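Local atomic coordinates of ferredoxin CarAc (Pseudomonas resinovorans, PDB entry 7BUH), a protein that carries electrons from the reductase CarAd to the terminal oxygenase CarAa of carbazole 1,9a-dioxygenase, using a Rieske [2Fe-2S] cluster. Residues A[9-14]-A[37-42]; A[61-66]-A[72-77]; A[91-96]-A[100-105]. One frame throughout, in Å; residues are numbered along the deposited sequence.

Contacts 1 and 3 belong to the same six-stranded antiparallel sheet, and their centres are about 9 Å apart. Strand 5-10 neighbours strand 99-103 in it, and strand 38-43 neighbours strand 90-96. The Ala41 methyl of contact 1 packs on Val93 and Val102 of contact 3. Contact 2 lies in the smaller four-stranded sheet, just beyond which Cys65 binds the iron-sulfur cluster; its centre is about 15 Å from that of contact 1. The two meet where Tyr40 and Thr42 pack on Val74, with Tyr40 CB 3.6 Å from Val74 O. Contacts 2 and 3 do not touch, their centres about 17 Å apart on opposite sides of the chain's centre. Contacts 1 and 3 lie away from the cluster.

Contact 1 (A[9-14]-A[37-42]); sequences CAASDM and DQFYAT
Phe39 makes the contact, reaching Met14 and Ala11 of segment 9-14 with the far end of its ring. At the start of segment 37-42, Asp37 forms a salt bridge with Arg34 through OD1. Gln38 comes next and turns its amide to Tyr40. Gln38 OE1 accepts from Tyr40 OH at 2.6 Å, with the donor above the carbonyl plane. Phe39 follows. Its CG stands anti to the carbonyl carbon (chi1 -65°), and the ring extends toward segment 9-14. Met14 SD meets it at the edge, 3.9 Å from Phe39 CE2. The sulfur lies 5.2 Å from the ring centroid and 86° off the ring normal, a Met-aromatic contact made in the ring plane. The Ala11 methyl carbon CB is 4.0 Å from Phe39 CZ. Ala11 opens the short 3-10 turn that follows edge strand 5-10 of the large Rieske sheet, and Met14 comes directly after it. Strand 38-43 lies further inside that sheet, with strands 99-103 and 90-96 between the two. The Phe39 ring reaches across the face of these two strands, packing on Val93, Val95 and Val100. The turn is held by backbone bonds from Asp13 N to Ala10 O (3.0 Å) and from Met14 N to Ala11 O (3.1 Å). Beyond Phe39, Thr42 OG1 ends the segment with a hydrogen bond to Tyr33 OH.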
# COMPACT_ATOMS: atom_id res chain seq x y z
N CYS A 9 -9.92 8.65 2.43
CA CYS A 9 -10.15 10.08 2.13
C CYS A 9 -11.04 10.17 0.91
O CYS A 9 -11.28 9.16 0.30
CB CYS A 9 -8.85 10.80 1.82
SG CYS A 9 -7.89 10.04 0.49
N ALA A 10 -11.48 11.37 0.56
CA ALA A 10 -12.12 11.64 -0.74
C ALA A 10 -11.12 11.36 -1.86
O ALA A 10 -9.95 11.77 -1.72
CB ALA A 10 -12.60 13.06 -0.78
N ALA A 11 -11.57 10.75 -2.94
CA ALA A 11 -10.74 10.53 -4.16
C ALA A 11 -10.16 11.85 -4.62
O ALA A 11 -8.96 11.88 -4.96
CB ALA A 11 -11.54 9.84 -5.25
N SER A 12 -10.91 12.95 -4.53
CA SER A 12 -10.43 14.26 -5.06
C SER A 12 -9.33 14.87 -4.15
O SER A 12 -8.63 15.81 -4.60
CB SER A 12 -11.60 15.16 -5.26
OG SER A 12 -12.31 15.34 -4.05
N ASP A 13 -9.16 14.35 -2.94
CA ASP A 13 -8.12 14.75 -1.95
C ASP A 13 -6.76 14.17 -2.35
O ASP A 13 -5.77 14.61 -1.78
CB ASP A 13 -8.43 14.21 -0.55
CG ASP A 13 -9.53 14.95 0.19
OD1 ASP A 13 -9.75 16.11 -0.16
OD2 ASP A 13 -10.14 14.34 1.14
N MET A 14 -6.71 13.21 -3.26
CA MET A 14 -5.42 12.64 -3.74
C MET A 14 -5.16 13.11 -5.17
O MET A 14 -5.94 12.79 -6.08
CB MET A 14 -5.44 11.12 -3.66
CG MET A 14 -5.45 10.60 -2.23
SD MET A 14 -5.13 8.81 -2.17
CE MET A 14 -3.40 8.72 -2.64
N ASP A 37 -5.49 7.95 -12.65
CA ASP A 37 -6.89 7.89 -12.14
C ASP A 37 -7.22 6.50 -11.61
O ASP A 37 -8.39 6.13 -11.66
CB ASP A 37 -7.89 8.30 -13.22
CG ASP A 37 -7.68 9.72 -13.68
OD1 ASP A 37 -7.42 10.60 -12.81
OD2 ASP A 37 -7.75 9.94 -14.92
N GLN A 38 -6.22 5.77 -11.09
CA GLN A 38 -6.43 4.44 -10.49
C GLN A 38 -5.76 4.45 -9.12
O GLN A 38 -4.83 5.24 -8.90
CB GLN A 38 -5.92 3.30 -11.37
CG GLN A 38 -6.58 3.24 -12.74
CD GLN A 38 -5.87 2.28 -13.67
OE1 GLN A 38 -4.79 1.76 -13.36
NE2 GLN A 38 -6.47 2.02 -14.81
N PHE A 39 -6.28 3.63 -8.24
CA PHE A 39 -5.85 3.50 -6.83
C PHE A 39 -5.36 2.09 -6.57
O PHE A 39 -6.03 1.14 -7.01
CB PHE A 39 -6.99 3.88 -5.89
CG PHE A 39 -7.40 5.32 -5.98
CD1 PHE A 39 -8.36 5.72 -6.91
CD2 PHE A 39 -6.80 6.26 -5.16
CE1 PHE A 39 -8.73 7.07 -6.99
CE2 PHE A 39 -7.19 7.60 -5.22
CZ PHE A 39 -8.13 7.99 -6.16
N TYR A 40 -4.25 1.96 -5.84
CA TYR A 40 -3.63 0.67 -5.46
C TYR A 40 -3.20 0.80 -4.00
O TYR A 40 -3.08 1.94 -3.48
CB TYR A 40 -2.46 0.33 -6.38
CG TYR A 40 -2.91 0.18 -7.81
CD1 TYR A 40 -3.56 -0.98 -8.22
CD2 TYR A 40 -2.84 1.24 -8.70
CE1 TYR A 40 -4.05 -1.11 -9.52
CE2 TYR A 40 -3.32 1.12 -9.99
CZ TYR A 40 -3.93 -0.05 -10.40
OH TYR A 40 -4.45 -0.16 -11.66
N ALA A 41 -2.98 -0.32 -3.34
CA ALA A 41 -2.52 -0.32 -1.95
C ALA A 41 -1.56 -1.48 -1.73
O ALA A 41 -1.79 -2.57 -2.28
CB ALA A 41 -3.69 -0.40 -1.00
N THR A 42 -0.56 -1.25 -0.91
CA THR A 42 0.35 -2.30 -0.42
C THR A 42 0.54 -2.12 1.09
O THR A 42 0.10 -1.11 1.62
CB THR A 42 1.70 -2.21 -1.13
OG1 THR A 42 2.38 -0.99 -0.81
CG2 THR A 42 1.60 -2.32 -2.64

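Contact 2 (A[61-66]-A[72-77]); sequences DVIECP and FNVCTG. With NA (sodium ion), chain C; FES (Fe2/s2 (inorganic) cluster), chain B.
Ile63 and Phe72 form an antiparallel hydrogen-bonded pair, with Ile63 N 2.9 Å from Phe72 O and Phe72 N 3.0 Å from Ile63 O. Val74 N gives a nearly straight bond (171°) to Asp61 O at 2.9 Å. Past Ile63 the chain supplies two metal ligands. Glu64 OE2 binds the sodium ion at 2.2 Å, together with Asp59 and two waters. Cys65 SG binds iron FE2 of the cluster at 2.3 Å, and Cys46 is the other cysteine ligand, in the usual Rieske pattern with His48 and His68. On the other segment, Asn73 forms an Asx turn. Its OD1 accepts from Cys75 N and Thr76 N, which approach from opposite faces of the amide plane and fix its rotation. The apolar packing centres on Ile63. Val74 CG1 stands anti to the carbonyl carbon (chi1 -60°), which turns it onto Ile63 CB at 3.7 Å; the two side chains cross at about a right angle. Ile63 CG2 sits at the edge of the Phe72 ring. Asp61 CB lies against Cys75 SG. The hairpin 62-64/71-73 forms the middle of the four-stranded sheet, between strands 57-59 and 79-81. Val74 faces Tyr33 and Val35 of strand 27-35 and Tyr40 of strand 38-43.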
# COMPACT_ATOMS: atom_id res chain seq x y z
N ASP A 61 3.77 3.53 -12.10
CA ASP A 61 3.18 2.52 -11.19
C ASP A 61 4.28 1.93 -10.29
O ASP A 61 4.03 0.92 -9.70
CB ASP A 61 2.43 1.43 -11.96
CG ASP A 61 3.16 0.98 -13.21
OD1 ASP A 61 4.42 1.03 -13.18
OD2 ASP A 61 2.45 0.66 -14.24
N VAL A 62 5.45 2.55 -10.22
CA VAL A 62 6.53 2.07 -9.31
C VAL A 62 6.72 3.03 -8.12
O VAL A 62 6.90 4.22 -8.34
CB VAL A 62 7.84 1.86 -10.07
CG1 VAL A 62 8.95 1.50 -9.10
CG2 VAL A 62 7.66 0.79 -11.12
N ILE A 63 6.69 2.47 -6.91
CA ILE A 63 7.05 3.23 -5.68
C ILE A 63 8.54 3.04 -5.43
O ILE A 63 8.99 1.89 -5.28
CB ILE A 63 6.19 2.83 -4.46
CG1 ILE A 63 6.56 3.71 -3.27
CG2 ILE A 63 6.31 1.36 -4.12
CD1 ILE A 63 6.40 5.20 -3.54
N GLU A 64 9.25 4.15 -5.32
CA GLU A 64 10.69 4.23 -4.96
C GLU A 64 10.81 4.47 -3.45
O GLU A 64 10.32 5.49 -2.97
CB GLU A 64 11.38 5.32 -5.77
CG GLU A 64 11.27 5.09 -7.25
CD GLU A 64 11.75 6.23 -8.14
OE1 GLU A 64 11.90 7.36 -7.62
OE2 GLU A 64 11.99 5.97 -9.36
N CYS A 65 11.44 3.52 -2.75
CA CYS A 65 11.68 3.58 -1.30
C CYS A 65 12.61 4.75 -0.98
O CYS A 65 13.64 4.90 -1.62
CB CYS A 65 12.35 2.29 -0.83
SG CYS A 65 12.70 2.36 0.94
N PRO A 66 12.30 5.58 0.03
CA PRO A 66 13.17 6.72 0.34
C PRO A 66 14.50 6.35 1.02
O PRO A 66 15.39 7.18 1.02
CB PRO A 66 12.28 7.55 1.28
CG PRO A 66 11.41 6.55 1.98
CD PRO A 66 11.13 5.51 0.91
N PHE A 72 9.13 -1.05 -5.81
CA PHE A 72 8.09 -2.08 -5.98
C PHE A 72 7.09 -1.60 -7.01
O PHE A 72 6.81 -0.39 -7.03
CB PHE A 72 7.33 -2.35 -4.69
CG PHE A 72 8.21 -2.85 -3.57
CD1 PHE A 72 8.44 -4.21 -3.40
CD2 PHE A 72 8.81 -1.95 -2.70
CE1 PHE A 72 9.22 -4.66 -2.35
CE2 PHE A 72 9.61 -2.40 -1.67
CZ PHE A 72 9.81 -3.75 -1.50
N ASN A 73 6.53 -2.52 -7.78
CA ASN A 73 5.34 -2.23 -8.61
C ASN A 73 4.15 -2.13 -7.64
O ASN A 73 3.95 -3.10 -6.90
CB ASN A 73 5.12 -3.29 -9.67
CG ASN A 73 3.98 -2.91 -10.59
OD1 ASN A 73 2.82 -2.97 -10.20
ND2 ASN A 73 4.29 -2.57 -11.82
N VAL A 74 3.40 -1.02 -7.60
CA VAL A 74 2.30 -0.84 -6.61
C VAL A 74 1.08 -1.73 -6.92
O VAL A 74 0.26 -2.00 -6.00
CB VAL A 74 1.90 0.64 -6.46
CG1 VAL A 74 3.08 1.50 -5.98
CG2 VAL A 74 1.31 1.22 -7.72
N CYS A 75 0.93 -2.15 -8.18
CA CYS A 75 -0.18 -3.01 -8.67
C CYS A 75 0.04 -4.46 -8.24
O CYS A 75 -0.94 -5.15 -7.87
CB CYS A 75 -0.22 -2.94 -10.20
SG CYS A 75 -0.42 -1.27 -10.87
N THR A 76 1.28 -4.95 -8.33
CA THR A 76 1.61 -6.38 -8.08
C THR A 76 2.26 -6.60 -6.71
O THR A 76 2.27 -7.77 -6.26
CB THR A 76 2.53 -6.92 -9.17
OG1 THR A 76 3.78 -6.26 -9.09
CG2 THR A 76 1.93 -6.78 -10.55
N GLY A 77 2.86 -5.55 -6.14
CA GLY A 77 3.69 -5.61 -4.93
C GLY A 77 5.05 -6.20 -5.22
O GLY A 77 5.80 -6.38 -4.28
NA NA C . 12.69 7.37 -10.93
FE1 FES B . 16.01 -0.53 1.84
FE2 FES B . 13.51 0.22 1.29
S1 FES B . 14.44 0.16 3.30
S2 FES B . 15.14 -0.22 -0.16
O HOH W 1 11.47 9.41 -9.85
O HOH W 2 14.09 8.18 -9.22

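Contact 3 (A[91-96]-A[100-105]); sequences FEVEVK and VYVAGE
Lys96 lays its aliphatic chain over one face of the Tyr101 ring, crossing it at about a right angle. Lys96 CD stands 3.9 Å from the ring centroid and 24° off the normal, a CH-pi contact displaced toward the rim. The chain bends at its last torsion (chi4 -85°), and the ammonium group forms a salt bridge with Glu94; the very short modelled length is doubtful. Lys96 also makes a cation-pi contact with Trp5 of strand 5-10. The edge of the tyrosine ring meets Glu94 O, near the ring plane. A water spans Lys96 O and Tyr101 OH, 2.8 Å from each. This is the beta hairpin of strands 90-96 and 99-103 in the large antiparallel sheet of the Rieske fold. Glu94 and Tyr101 are its hydrogen-bonded pair, joined by two backbone bonds. Ala103 N gives a nearly linear bond (177°) to Glu92 O at 2.8 Å. Val93, Val95, Val100 and Val102 point to the other face, where Phe39 and Ala41 cover part of them. Val93 CG1 meets Val100 CG1 at 3.7 Å, the two side chains lying aslant. Val102 CG2 stands anti to the backbone N, which brings it 3.8 Å from Phe91 CB. The Phe91 ring passes alongside the backbone, its CD2 3.5 Å from Ala103 O. An alanine here would keep CB, but losing the ring would probably open a gap beside Ala103 O. Glu105 also crosses this ring, but it was modelled in two conformers, which makes the detail of that contact doubtful.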
# COMPACT_ATOMS: atom_id res chain seq x y z
N PHE A 91 -3.31 -4.99 -1.28
CA PHE A 91 -4.67 -4.82 -0.71
C PHE A 91 -5.56 -4.20 -1.78
O PHE A 91 -5.16 -3.21 -2.38
CB PHE A 91 -4.65 -3.97 0.56
CG PHE A 91 -3.84 -4.59 1.67
CD1 PHE A 91 -2.46 -4.71 1.58
CD2 PHE A 91 -4.47 -5.17 2.77
CE1 PHE A 91 -1.72 -5.33 2.57
CE2 PHE A 91 -3.73 -5.80 3.76
CZ PHE A 91 -2.36 -5.86 3.67
N GLU A 92 -6.76 -4.74 -1.96
CA GLU A 92 -7.82 -4.15 -2.82
C GLU A 92 -8.19 -2.72 -2.37
O GLU A 92 -8.22 -2.43 -1.15
CB GLU A 92 -9.06 -5.04 -2.81
CG GLU A 92 -10.07 -4.65 -3.88
CD GLU A 92 -11.26 -5.61 -4.00
OE1 GLU A 92 -11.19 -6.72 -3.39
OE2 GLU A 92 -12.26 -5.26 -4.69
N VAL A 93 -8.43 -1.84 -3.34
CA VAL A 93 -8.87 -0.43 -3.12
C VAL A 93 -10.15 -0.22 -3.92
O VAL A 93 -10.15 -0.55 -5.11
CB VAL A 93 -7.82 0.61 -3.54
CG1 VAL A 93 -8.35 2.02 -3.28
CG2 VAL A 93 -6.50 0.39 -2.82
N GLU A 94 -11.21 0.27 -3.27
CA GLU A 94 -12.49 0.61 -3.95
C GLU A 94 -12.79 2.08 -3.68
O GLU A 94 -12.70 2.48 -2.51
CB GLU A 94 -13.63 -0.29 -3.46
CG GLU A 94 -13.65 -1.67 -4.11
CD GLU A 94 -14.68 -2.71 -3.63
OE1 GLU A 94 -14.56 -3.89 -4.06
OE2 GLU A 94 -15.61 -2.38 -2.83
N VAL A 95 -13.20 2.84 -4.70
CA VAL A 95 -13.81 4.18 -4.51
C VAL A 95 -15.32 3.97 -4.38
O VAL A 95 -15.90 3.37 -5.26
CB VAL A 95 -13.46 5.15 -5.64
CG1 VAL A 95 -13.96 6.55 -5.33
CG2 VAL A 95 -11.96 5.14 -5.91
N LYS A 96 -15.89 4.36 -3.25
CA LYS A 96 -17.33 4.19 -2.94
C LYS A 96 -17.89 5.57 -2.60
O LYS A 96 -17.40 6.24 -1.65
CB LYS A 96 -17.52 3.19 -1.79
CG LYS A 96 -16.82 1.83 -1.87
CD LYS A 96 -16.75 1.15 -0.47
CE LYS A 96 -15.70 0.08 -0.23
NZ LYS A 96 -16.10 -1.28 -0.67
N VAL A 100 -12.25 6.92 -1.02
CA VAL A 100 -11.28 5.80 -1.21
C VAL A 100 -11.32 4.90 0.03
O VAL A 100 -11.20 5.42 1.17
CB VAL A 100 -9.86 6.36 -1.42
CG1 VAL A 100 -8.88 5.21 -1.54
CG2 VAL A 100 -9.84 7.28 -2.64
N TYR A 101 -11.52 3.62 -0.19
CA TYR A 101 -11.46 2.58 0.86
C TYR A 101 -10.42 1.55 0.49
O TYR A 101 -10.39 1.08 -0.67
CB TYR A 101 -12.81 1.88 1.01
CG TYR A 101 -13.89 2.76 1.55
CD1 TYR A 101 -14.52 3.68 0.72
CD2 TYR A 101 -14.36 2.64 2.85
CE1 TYR A 101 -15.53 4.50 1.18
CE2 TYR A 101 -15.37 3.46 3.33
CZ TYR A 101 -15.98 4.39 2.48
OH TYR A 101 -17.01 5.20 2.89
N VAL A 102 -9.64 1.15 1.48
CA VAL A 102 -8.69 0.03 1.30
C VAL A 102 -9.17 -1.17 2.13
O VAL A 102 -9.58 -1.00 3.26
CB VAL A 102 -7.24 0.47 1.58
CG1 VAL A 102 -6.99 0.97 2.99
CG2 VAL A 102 -6.29 -0.67 1.26
N ALA A 103 -9.12 -2.35 1.54
CA ALA A 103 -9.48 -3.60 2.23
C ALA A 103 -8.56 -3.74 3.44
O ALA A 103 -7.36 -3.29 3.39
CB ALA A 103 -9.40 -4.76 1.30
N GLY A 104 -9.14 -4.20 4.54
CA GLY A 104 -8.44 -4.39 5.82
C GLY A 104 -7.73 -5.72 5.77
O GLY A 104 -6.98 -5.96 6.74
N GLU A 105 -8.00 -6.51 4.71
CA GLU A 105 -7.45 -7.87 4.43
C GLU A 105 -6.98 -8.48 5.76
O GLU A 105 -5.91 -9.16 5.76
CB GLU A 105 -6.42 -7.81 3.29
CG GLU A 105 -5.26 -8.82 3.35
CD GLU A 105 -4.35 -8.91 2.14
OE1 GLU A 105 -3.11 -8.96 2.32
OE2 GLU A 105 -4.86 -8.96 1.01
O HOH W 3 -18.58 6.33 0.90